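Local coordinates for uncharacterized protein (Porphyromonas gingivalis, PDB 1ZBS) that is of unknown function but probably acts as an N-acetylglucosamine kinase of the ASKHA (actin-like ATPase) superfamily, phosphorylating an amino sugar with ATP, at residues 162-167 with 206-212; 171-177 with 199-203; 216-220 with 248-252. All blocks are in the same frame, centred on the assembly; numbering follows the deposited sequence.

Overall arrangement
Three contacts join helices and loops of the region between strands 130-133 and 238-241, and contact 3 ties its last helix, 210-229, to helix 249-258. Contact 3 is the most buried, built from aliphatic groups and two aromatic rings. Contact 1 uses the start of the same helix 210-229, but against a loop, and lies partly at the surface, its centre about 27 Å from the centre of the chain. Contact 2 is nested between the segments of contact 1 in sequence and joins helices 167-174 and 200-204 by an aromatic cluster with the carboxylate of Glu174 at its exposed edge. Phe202 touches Leu167 of contact 1, and Ser200 hydrogen-bonds to Tyr248 of contact 3.

Contact 1: 162-167 with 206-212; sequences QMPEGL and HLDIPAV
Met163, a selenomethionine, lays the end of its side chain against the first turn of helix 210-229. Its SE and CE both reach CB of Ala211, with SE 3.6 Å from Ala211 CB, and SE also meets Val212 CG2 at 3.9 Å, the two side chains crossing at about a right angle. The chain bends at chi2 (-73°), which carries the selenium from the loop toward the helix. Leu167, buried, forms the inner end of the contact at somewhat longer range. Its CD2 faces Ile209 CD1 tip to tip at 4.2 Å, while CD1 sits over one face of the His206 ring, 4.2 Å from the centroid and only 14° off the ring normal, a CH-pi contact. Phe202 and Leu158 also touch Leu167.

The outer side faces solvent: exposed Pro164 still rests CG on Ile209 CG2 at 3.8 Å. At the start of the loop, Gln162 packs on Val225 of the second subunit.

Each segment leads into a helix: Gly166 is the N-cap of 167-174, and Ile209, which closes a type I beta turn from His206, is the N-cap of 210-229. This apolar packing of a helix-connecting loop against a helix start belongs to the helical region between strands 130-133 and 238-241, which probably combines the core helix connection of the ASKHA fold with added helices.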
loop_
_atom_site.group_PDB
_atom_site.type_symbol
_atom_site.label_atom_id
_atom_site.label_comp_id
_atom_site.label_asym_id
_atom_site.label_seq_id
_atom_site.Cartn_x
_atom_site.Cartn_y
_atom_site.Cartn_z
ATOM N N GLN A 162 9.495 16.120 2.536
ATOM C CA GLN A 162 10.728 15.724 1.874
ATOM C C GLN A 162 10.892 16.446 0.539
ATOM O O GLN A 162 11.884 16.252 -0.166
ATOM C CB GLN A 162 10.761 14.207 1.677
ATOM C CG GLN A 162 10.671 13.437 2.985
ATOM C CD GLN A 162 11.719 13.881 4.000
ATOM O OE1 GLN A 162 11.384 14.326 5.101
ATOM N NE2 GLN A 162 12.986 13.767 3.633
HETATM N N MSE A 163 9.921 17.290 0.204
HETATM C CA MSE A 163 9.955 18.055 -1.039
HETATM C C MSE A 163 10.228 19.541 -0.739
HETATM O O MSE A 163 10.115 19.980 0.403
HETATM C CB MSE A 163 8.618 17.903 -1.779
HETATM C CG MSE A 163 8.300 16.488 -2.274
HETATM SE SE MSE A 163 9.359 15.930 -3.816
HETATM C CE MSE A 163 9.948 14.185 -3.209
ATOM N N PRO A 164 10.603 20.333 -1.761
ATOM C CA PRO A 164 10.868 21.757 -1.514
ATOM C C PRO A 164 9.682 22.439 -0.832
ATOM O O PRO A 164 8.545 21.983 -0.956
ATOM C CB PRO A 164 11.130 22.298 -2.916
ATOM C CG PRO A 164 11.803 21.141 -3.581
ATOM C CD PRO A 164 10.912 19.985 -3.158
ATOM N N GLU A 165 9.953 23.524 -0.108
ATOM C CA GLU A 165 8.914 24.269 0.604
ATOM C C GLU A 165 7.888 24.802 -0.381
ATOM O O GLU A 165 8.239 25.360 -1.422
ATOM C CB GLU A 165 9.538 25.440 1.382
ATOM C CG GLU A 165 8.648 26.093 2.471
ATOM C CD GLU A 165 7.495 26.945 1.921
ATOM O OE1 GLU A 165 7.739 27.835 1.075
ATOM O OE2 GLU A 165 6.343 26.732 2.361
ATOM N N GLY A 166 6.615 24.620 -0.044
ATOM C CA GLY A 166 5.545 25.095 -0.902
ATOM C C GLY A 166 4.958 24.065 -1.856
ATOM O O GLY A 166 3.787 24.168 -2.217
ATOM N N LEU A 167 5.750 23.077 -2.266
ATOM C CA LEU A 167 5.263 22.059 -3.198
ATOM C C LEU A 167 4.049 21.340 -2.640
ATOM O O LEU A 167 3.088 21.064 -3.363
ATOM C CB LEU A 167 6.355 21.030 -3.512
ATOM C CG LEU A 167 6.081 20.056 -4.669
ATOM C CD1 LEU A 167 5.707 20.834 -5.922
ATOM C CD2 LEU A 167 7.313 19.196 -4.930
ATOM N N HIS A 206 6.735 18.487 -12.889
ATOM C CA HIS A 206 7.677 18.978 -11.898
ATOM C C HIS A 206 9.004 18.240 -11.876
ATOM O O HIS A 206 9.748 18.320 -10.896
ATOM C CB HIS A 206 7.034 18.925 -10.513
ATOM C CG HIS A 206 6.041 20.018 -10.271
ATOM N ND1 HIS A 206 6.419 21.303 -9.949
ATOM C CD2 HIS A 206 4.689 20.023 -10.326
ATOM C CE1 HIS A 206 5.340 22.055 -9.814
ATOM N NE2 HIS A 206 4.278 21.302 -10.037
ATOM N N LEU A 207 9.301 17.537 -12.965
ATOM C CA LEU A 207 10.544 16.773 -13.099
ATOM C C LEU A 207 11.776 17.672 -13.034
ATOM O O LEU A 207 12.899 17.194 -12.856
ATOM C CB LEU A 207 10.548 16.010 -14.425
ATOM C CG LEU A 207 9.537 14.873 -14.561
ATOM C CD1 LEU A 207 9.489 14.384 -16.002
ATOM C CD2 LEU A 207 9.922 13.751 -13.620
ATOM N N ASP A 208 11.561 18.975 -13.200
ATOM C CA ASP A 208 12.653 19.933 -13.150
ATOM C C ASP A 208 13.181 20.056 -11.729
ATOM O O ASP A 208 14.230 20.652 -11.497
ATOM C CB ASP A 208 12.200 21.310 -13.672
ATOM C CG ASP A 208 10.739 21.612 -13.364
ATOM O OD1 ASP A 208 9.847 20.958 -13.962
ATOM O OD2 ASP A 208 10.481 22.510 -12.527
ATOM N N ILE A 209 12.446 19.484 -10.782
ATOM C CA ILE A 209 12.840 19.511 -9.377
ATOM C C ILE A 209 13.560 18.202 -9.057
ATOM O O ILE A 209 13.045 17.119 -9.347
ATOM C CB ILE A 209 11.611 19.623 -8.452
ATOM C CG1 ILE A 209 10.835 20.912 -8.756
ATOM C CG2 ILE A 209 12.048 19.577 -7.012
ATOM C CD1 ILE A 209 9.564 21.058 -7.947
ATOM N N PRO A 210 14.757 18.284 -8.447
ATOM C CA PRO A 210 15.585 17.128 -8.070
ATOM C C PRO A 210 14.844 16.005 -7.347
ATOM O O PRO A 210 14.781 14.875 -7.834
ATOM C CB PRO A 210 16.663 17.756 -7.188
ATOM C CG PRO A 210 16.855 19.087 -7.825
ATOM C CD PRO A 210 15.426 19.540 -8.064
ATOM N N ALA A 211 14.297 16.328 -6.179
ATOM C CA ALA A 211 13.564 15.366 -5.364
ATOM C C ALA A 211 12.527 14.576 -6.157
ATOM O O ALA A 211 12.342 13.384 -5.931
ATOM C CB ALA A 211 12.892 16.089 -4.207
ATOM N N VAL A 212 11.852 15.246 -7.082
ATOM C CA VAL A 212 10.823 14.617 -7.906
ATOM C C VAL A 212 11.447 13.668 -8.924
ATOM O O VAL A 212 11.028 12.516 -9.043
ATOM C CB VAL A 212 9.988 15.689 -8.656
ATOM C CG1 VAL A 212 8.972 15.033 -9.572
ATOM C CG2 VAL A 212 9.280 16.585 -7.648
#

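Contact 2: 171-177 with 199-203; sequences FLQEYGL and FSPFI
Phe171 directs its ring edge at two phenylalanines of the facing segment. Toward Phe202 the pair is T-shaped, with planes at 80° and Phe171 CD1 lying 3.6 Å from Phe202 CD2 over the rim of that ring's face. Toward Phe199 the same ring presents CZ, 3.6 Å from Phe199 CD1, again edge to face but with the planes inclined at 62°. A third edge-to-face pair runs the other way: Phe199 turns its edge to the face of Tyr175, its CD1 standing above the centre of the tyrosine ring, with centroids 4.9 Å apart. CG of Phe171 is anti to its backbone N (chi1 175°), which sends the ring between the two partners.

Aliphatic contacts fill in around the rings. Leu177 comes from the direction opposite to Phe199 and brings CD1 to 3.7 Å from Phe199 CZ. Nearby, Ile155 and Leu158 of helix 147-159 pack on Phe171.

Polar atoms sit at the margin. Glu174 extends its carboxylate to the edge of the Phe202 ring, where OE1 lies in the ring plane, 3.3 Å from CD1 of Phe202. The hydroxyl of Tyr175 reaches the base of that side chain, OH to Phe202 CB 3.4 Å. Just after Tyr175, a Schellman motif with Gly176 at C-prime ends helix 167-174.

Cohesion probably comes from dispersion and edge-to-face ring electrostatics around the buried Phe171, Phe199 and Phe202, and the carboxylate beside the electropositive ring edge of Phe202 probably adds a modest electrostatic attraction at the exposed rim.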
loop_
_atom_site.group_PDB
_atom_site.type_symbol
_atom_site.label_atom_id
_atom_site.label_comp_id
_atom_site.label_asym_id
_atom_site.label_seq_id
_atom_site.Cartn_x
_atom_site.Cartn_y
_atom_site.Cartn_z
ATOM N N PHE A 171 0.457 21.373 -4.307
ATOM C CA PHE A 171 -0.175 20.111 -4.696
ATOM C C PHE A 171 -1.579 20.008 -4.116
ATOM O O PHE A 171 -2.551 19.783 -4.838
ATOM C CB PHE A 171 0.664 18.919 -4.184
ATOM C CG PHE A 171 0.040 17.561 -4.438
ATOM C CD1 PHE A 171 0.202 16.919 -5.664
ATOM C CD2 PHE A 171 -0.697 16.922 -3.447
ATOM C CE1 PHE A 171 -0.359 15.652 -5.903
ATOM C CE2 PHE A 171 -1.267 15.652 -3.670
ATOM C CZ PHE A 171 -1.095 15.017 -4.901
ATOM N N LEU A 172 -1.681 20.170 -2.803
ATOM C CA LEU A 172 -2.972 20.059 -2.126
ATOM C C LEU A 172 -4.027 21.037 -2.651
ATOM O O LEU A 172 -5.193 20.671 -2.815
ATOM C CB LEU A 172 -2.782 20.252 -0.617
ATOM C CG LEU A 172 -1.874 19.236 0.108
ATOM C CD1 LEU A 172 -1.757 19.622 1.587
ATOM C CD2 LEU A 172 -2.466 17.827 -0.015
ATOM N N GLN A 173 -3.613 22.273 -2.916
ATOM C CA GLN A 173 -4.519 23.301 -3.417
ATOM C C GLN A 173 -4.984 23.053 -4.868
ATOM O O GLN A 173 -6.127 23.350 -5.221
ATOM C CB GLN A 173 -3.852 24.680 -3.295
ATOM C CG GLN A 173 -3.903 25.295 -1.882
ATOM C CD GLN A 173 -2.920 26.454 -1.691
ATOM O OE1 GLN A 173 -2.550 27.141 -2.650
ATOM N NE2 GLN A 173 -2.505 26.681 -0.444
ATOM N N GLU A 174 -4.107 22.504 -5.702
ATOM C CA GLU A 174 -4.464 22.235 -7.081
ATOM C C GLU A 174 -5.586 21.209 -7.161
ATOM O O GLU A 174 -6.487 21.319 -7.999
ATOM C CB GLU A 174 -3.257 21.723 -7.852
ATOM C CG GLU A 174 -3.559 21.441 -9.300
ATOM C CD GLU A 174 -2.324 21.037 -10.070
ATOM O OE1 GLU A 174 -1.238 21.578 -9.771
ATOM O OE2 GLU A 174 -2.443 20.197 -10.985
ATOM N N TYR A 175 -5.525 20.219 -6.277
ATOM C CA TYR A 175 -6.515 19.148 -6.223
ATOM C C TYR A 175 -7.518 19.329 -5.095
ATOM O O TYR A 175 -8.343 18.453 -4.859
ATOM C CB TYR A 175 -5.807 17.800 -6.063
ATOM C CG TYR A 175 -4.895 17.485 -7.225
ATOM C CD1 TYR A 175 -5.422 17.081 -8.449
ATOM C CD2 TYR A 175 -3.516 17.668 -7.127
ATOM C CE1 TYR A 175 -4.601 16.871 -9.552
ATOM C CE2 TYR A 175 -2.679 17.463 -8.234
ATOM C CZ TYR A 175 -3.237 17.065 -9.441
ATOM O OH TYR A 175 -2.452 16.874 -10.546
ATOM N N GLY A 176 -7.448 20.458 -4.398
ATOM C CA GLY A 176 -8.384 20.698 -3.313
ATOM C C GLY A 176 -8.442 19.536 -2.340
ATOM O O GLY A 176 -9.512 19.049 -1.983
ATOM N N LEU A 177 -7.282 19.072 -1.908
ATOM C CA LEU A 177 -7.254 17.964 -0.975
ATOM C C LEU A 177 -6.562 18.360 0.311
ATOM O O LEU A 177 -5.892 19.394 0.399
ATOM C CB LEU A 177 -6.517 16.766 -1.585
ATOM C CG LEU A 177 -7.241 15.948 -2.660
ATOM C CD1 LEU A 177 -6.240 15.025 -3.364
ATOM C CD2 LEU A 177 -8.367 15.150 -2.019
ATOM N N PHE A 199 -2.351 11.454 -10.113
ATOM C CA PHE A 199 -1.535 12.618 -9.811
ATOM C C PHE A 199 -0.257 12.614 -10.622
ATOM O O PHE A 199 0.684 13.362 -10.341
ATOM C CB PHE A 199 -1.201 12.638 -8.323
ATOM C CG PHE A 199 -2.411 12.673 -7.440
ATOM C CD1 PHE A 199 -3.296 13.748 -7.498
ATOM C CD2 PHE A 199 -2.674 11.639 -6.554
ATOM C CE1 PHE A 199 -4.423 13.787 -6.682
ATOM C CE2 PHE A 199 -3.799 11.672 -5.735
ATOM C CZ PHE A 199 -4.673 12.747 -5.799
ATOM N N SER A 200 -0.222 11.772 -11.641
ATOM C CA SER A 200 0.965 11.683 -12.472
ATOM C C SER A 200 1.270 12.997 -13.200
ATOM O O SER A 200 2.414 13.445 -13.219
ATOM C CB SER A 200 0.816 10.533 -13.471
ATOM O OG SER A 200 2.087 10.145 -13.955
ATOM N N PRO A 201 0.252 13.637 -13.802
ATOM C CA PRO A 201 0.452 14.900 -14.519
ATOM C C PRO A 201 1.167 15.973 -13.692
ATOM O O PRO A 201 1.919 16.785 -14.232
ATOM C CB PRO A 201 -0.970 15.311 -14.889
ATOM C CG PRO A 201 -1.641 13.990 -15.116
ATOM C CD PRO A 201 -1.143 13.180 -13.934
ATOM N N PHE A 202 0.922 15.983 -12.383
ATOM C CA PHE A 202 1.552 16.957 -11.494
ATOM C C PHE A 202 3.042 16.630 -11.360
ATOM O O PHE A 202 3.902 17.518 -11.393
ATOM C CB PHE A 202 0.898 16.918 -10.107
ATOM C CG PHE A 202 1.452 17.935 -9.151
ATOM C CD1 PHE A 202 0.944 19.234 -9.125
ATOM C CD2 PHE A 202 2.521 17.610 -8.315
ATOM C CE1 PHE A 202 1.493 20.194 -8.281
ATOM C CE2 PHE A 202 3.079 18.566 -7.466
ATOM C CZ PHE A 202 2.567 19.865 -7.449
ATOM N N ILE A 203 3.331 15.341 -11.206
ATOM C CA ILE A 203 4.699 14.868 -11.073
ATOM C C ILE A 203 5.489 15.139 -12.356
ATOM O O ILE A 203 6.558 15.758 -12.322
ATOM C CB ILE A 203 4.720 13.358 -10.752
ATOM C CG1 ILE A 203 4.070 13.122 -9.378
ATOM C CG2 ILE A 203 6.139 12.832 -10.797
ATOM C CD1 ILE A 203 3.932 11.655 -8.968
#

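Contact 3: 216-220 with 248-252; sequences VQNSF and YREVL
The Phe220 and Tyr248 rings stand almost perpendicular, planes at 85° and centroids 6.0 Å apart, in an offset edge-to-face pair in which Phe220 offers its edge to the tyrosine face. CB of Tyr248 lies in the plane of the Phe220 ring, 3.4 Å from Phe220 CE2. Over one face of Phe220, near the rim, is the carbonyl O of Val216 from the preceding turn of its own helix; that oxygen also accepts the backbone N-H of Phe220. With chi2 at -5°, the Phe220 ring is turned so that its edge, not its face, meets Tyr248.

Aliphatic groups pack around this pair. Val216 crosses Tyr248 at about a right angle, with CG1 3.7 Å from Tyr248 CD1, and the same methyl meets CG1 of Val251. Val216 CG1 is anti to the backbone N (chi1 175°), which puts that branch between the two partners. Phe220 CD2 then bears on the next turn, approaching Leu252 CA at 3.8 Å and Leu252 CD1 at 4.0 Å. Val251 CG1 also lies against the backbone of helix 210-229 at Gln217 CA, where the two helices come close.

The tyrosine's polar end is satisfied beyond the contact: its OH hydrogen-bonds to Ser200 OG, linking this interface to helix 200-204. Buried apolar groups and one aromatic pair hold helix 210-229 to helix 249-258, so cohesion should come mainly from dispersion and the exclusion of water, while the single hydroxyl partner keeps Tyr248 from burying an unpaired polar group.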
loop_
_atom_site.group_PDB
_atom_site.type_symbol
_atom_site.label_atom_id
_atom_site.label_comp_id
_atom_site.label_asym_id
_atom_site.label_seq_id
_atom_site.Cartn_x
_atom_site.Cartn_y
_atom_site.Cartn_z
ATOM N N VAL A 216 11.142 9.451 -9.379
ATOM C CA VAL A 216 10.674 8.727 -10.559
ATOM C C VAL A 216 11.753 7.791 -11.091
ATOM O O VAL A 216 11.472 6.668 -11.510
ATOM C CB VAL A 216 10.249 9.707 -11.667
ATOM C CG1 VAL A 216 9.887 8.944 -12.934
ATOM C CG2 VAL A 216 9.047 10.520 -11.184
ATOM N N GLN A 217 12.989 8.277 -11.047
ATOM C CA GLN A 217 14.154 7.539 -11.502
ATOM C C GLN A 217 14.389 6.262 -10.689
ATOM O O GLN A 217 14.623 5.191 -11.253
ATOM C CB GLN A 217 15.377 8.455 -11.418
ATOM C CG GLN A 217 16.732 7.783 -11.564
ATOM C CD GLN A 217 17.881 8.764 -11.341
ATOM O OE1 GLN A 217 18.227 9.557 -12.225
ATOM N NE2 GLN A 217 18.460 8.728 -10.146
ATOM N N ASN A 218 14.321 6.372 -9.367
ATOM C CA ASN A 218 14.545 5.220 -8.512
ATOM C C ASN A 218 13.458 4.173 -8.669
ATOM O O ASN A 218 13.715 2.972 -8.559
ATOM C CB ASN A 218 14.640 5.649 -7.051
ATOM C CG ASN A 218 15.794 6.589 -6.808
ATOM O OD1 ASN A 218 16.795 6.553 -7.528
ATOM N ND2 ASN A 218 15.673 7.431 -5.789
ATOM N N SER A 219 12.240 4.622 -8.939
ATOM C CA SER A 219 11.151 3.686 -9.108
ATOM C C SER A 219 11.306 2.917 -10.417
ATOM O O SER A 219 11.080 1.706 -10.459
ATOM C CB SER A 219 9.812 4.413 -9.080
ATOM O OG SER A 219 8.765 3.469 -8.913
ATOM N N PHE A 220 11.691 3.618 -11.481
ATOM C CA PHE A 220 11.890 2.971 -12.775
ATOM C C PHE A 220 13.050 1.984 -12.668
ATOM O O PHE A 220 12.998 0.891 -13.229
ATOM C CB PHE A 220 12.202 3.996 -13.876
ATOM C CG PHE A 220 11.002 4.781 -14.351
ATOM C CD1 PHE A 220 9.718 4.488 -13.893
ATOM C CD2 PHE A 220 11.162 5.809 -15.278
ATOM C CE1 PHE A 220 8.615 5.216 -14.344
ATOM C CE2 PHE A 220 10.072 6.540 -15.732
ATOM C CZ PHE A 220 8.789 6.240 -15.267
ATOM N N TYR A 248 6.967 9.607 -19.294
ATOM C CA TYR A 248 8.267 9.673 -18.627
ATOM C C TYR A 248 9.370 9.037 -19.474
ATOM O O TYR A 248 10.439 8.679 -18.954
ATOM C CB TYR A 248 8.184 8.966 -17.273
ATOM C CG TYR A 248 7.258 9.647 -16.289
ATOM C CD1 TYR A 248 7.726 10.644 -15.436
ATOM C CD2 TYR A 248 5.908 9.310 -16.224
ATOM C CE1 TYR A 248 6.875 11.284 -14.540
ATOM C CE2 TYR A 248 5.046 9.944 -15.338
ATOM C CZ TYR A 248 5.535 10.928 -14.495
ATOM O OH TYR A 248 4.692 11.540 -13.599
ATOM N N ARG A 249 9.109 8.907 -20.776
ATOM C CA ARG A 249 10.062 8.299 -21.702
ATOM C C ARG A 249 11.499 8.768 -21.519
ATOM O O ARG A 249 12.409 7.949 -21.450
ATOM C CB ARG A 249 9.616 8.506 -23.164
ATOM C CG ARG A 249 9.348 9.942 -23.591
ATOM C CD ARG A 249 9.033 9.999 -25.088
ATOM N NE ARG A 249 8.677 11.341 -25.530
ATOM C CZ ARG A 249 7.518 11.937 -25.264
ATOM N NH1 ARG A 249 6.590 11.306 -24.560
ATOM N NH2 ARG A 249 7.294 13.180 -25.680
ATOM N N GLU A 250 11.709 10.075 -21.427
ATOM C CA GLU A 250 13.059 10.590 -21.245
ATOM C C GLU A 250 13.718 9.924 -20.043
ATOM O O GLU A 250 14.805 9.357 -20.159
ATOM C CB GLU A 250 13.048 12.107 -21.021
ATOM C CG GLU A 250 12.662 12.968 -22.229
ATOM C CD GLU A 250 11.214 12.797 -22.670
ATOM O OE1 GLU A 250 10.339 12.562 -21.802
ATOM O OE2 GLU A 250 10.951 12.915 -23.893
ATOM N N VAL A 251 13.058 9.995 -18.890
ATOM C CA VAL A 251 13.600 9.411 -17.667
ATOM C C VAL A 251 13.801 7.906 -17.804
ATOM O O VAL A 251 14.796 7.352 -17.320
ATOM C CB VAL A 251 12.681 9.676 -16.458
ATOM C CG1 VAL A 251 13.332 9.150 -15.193
ATOM C CG2 VAL A 251 12.399 11.162 -16.331
ATOM N N LEU A 252 12.851 7.251 -18.462
ATOM C CA LEU A 252 12.915 5.812 -18.681
ATOM C C LEU A 252 14.168 5.450 -19.492
ATOM O O LEU A 252 14.817 4.436 -19.221
ATOM C CB LEU A 252 11.646 5.340 -19.409
ATOM C CG LEU A 252 11.540 3.828 -19.626
ATOM C CD1 LEU A 252 11.639 3.140 -18.277
ATOM C CD2 LEU A 252 10.227 3.461 -20.319
#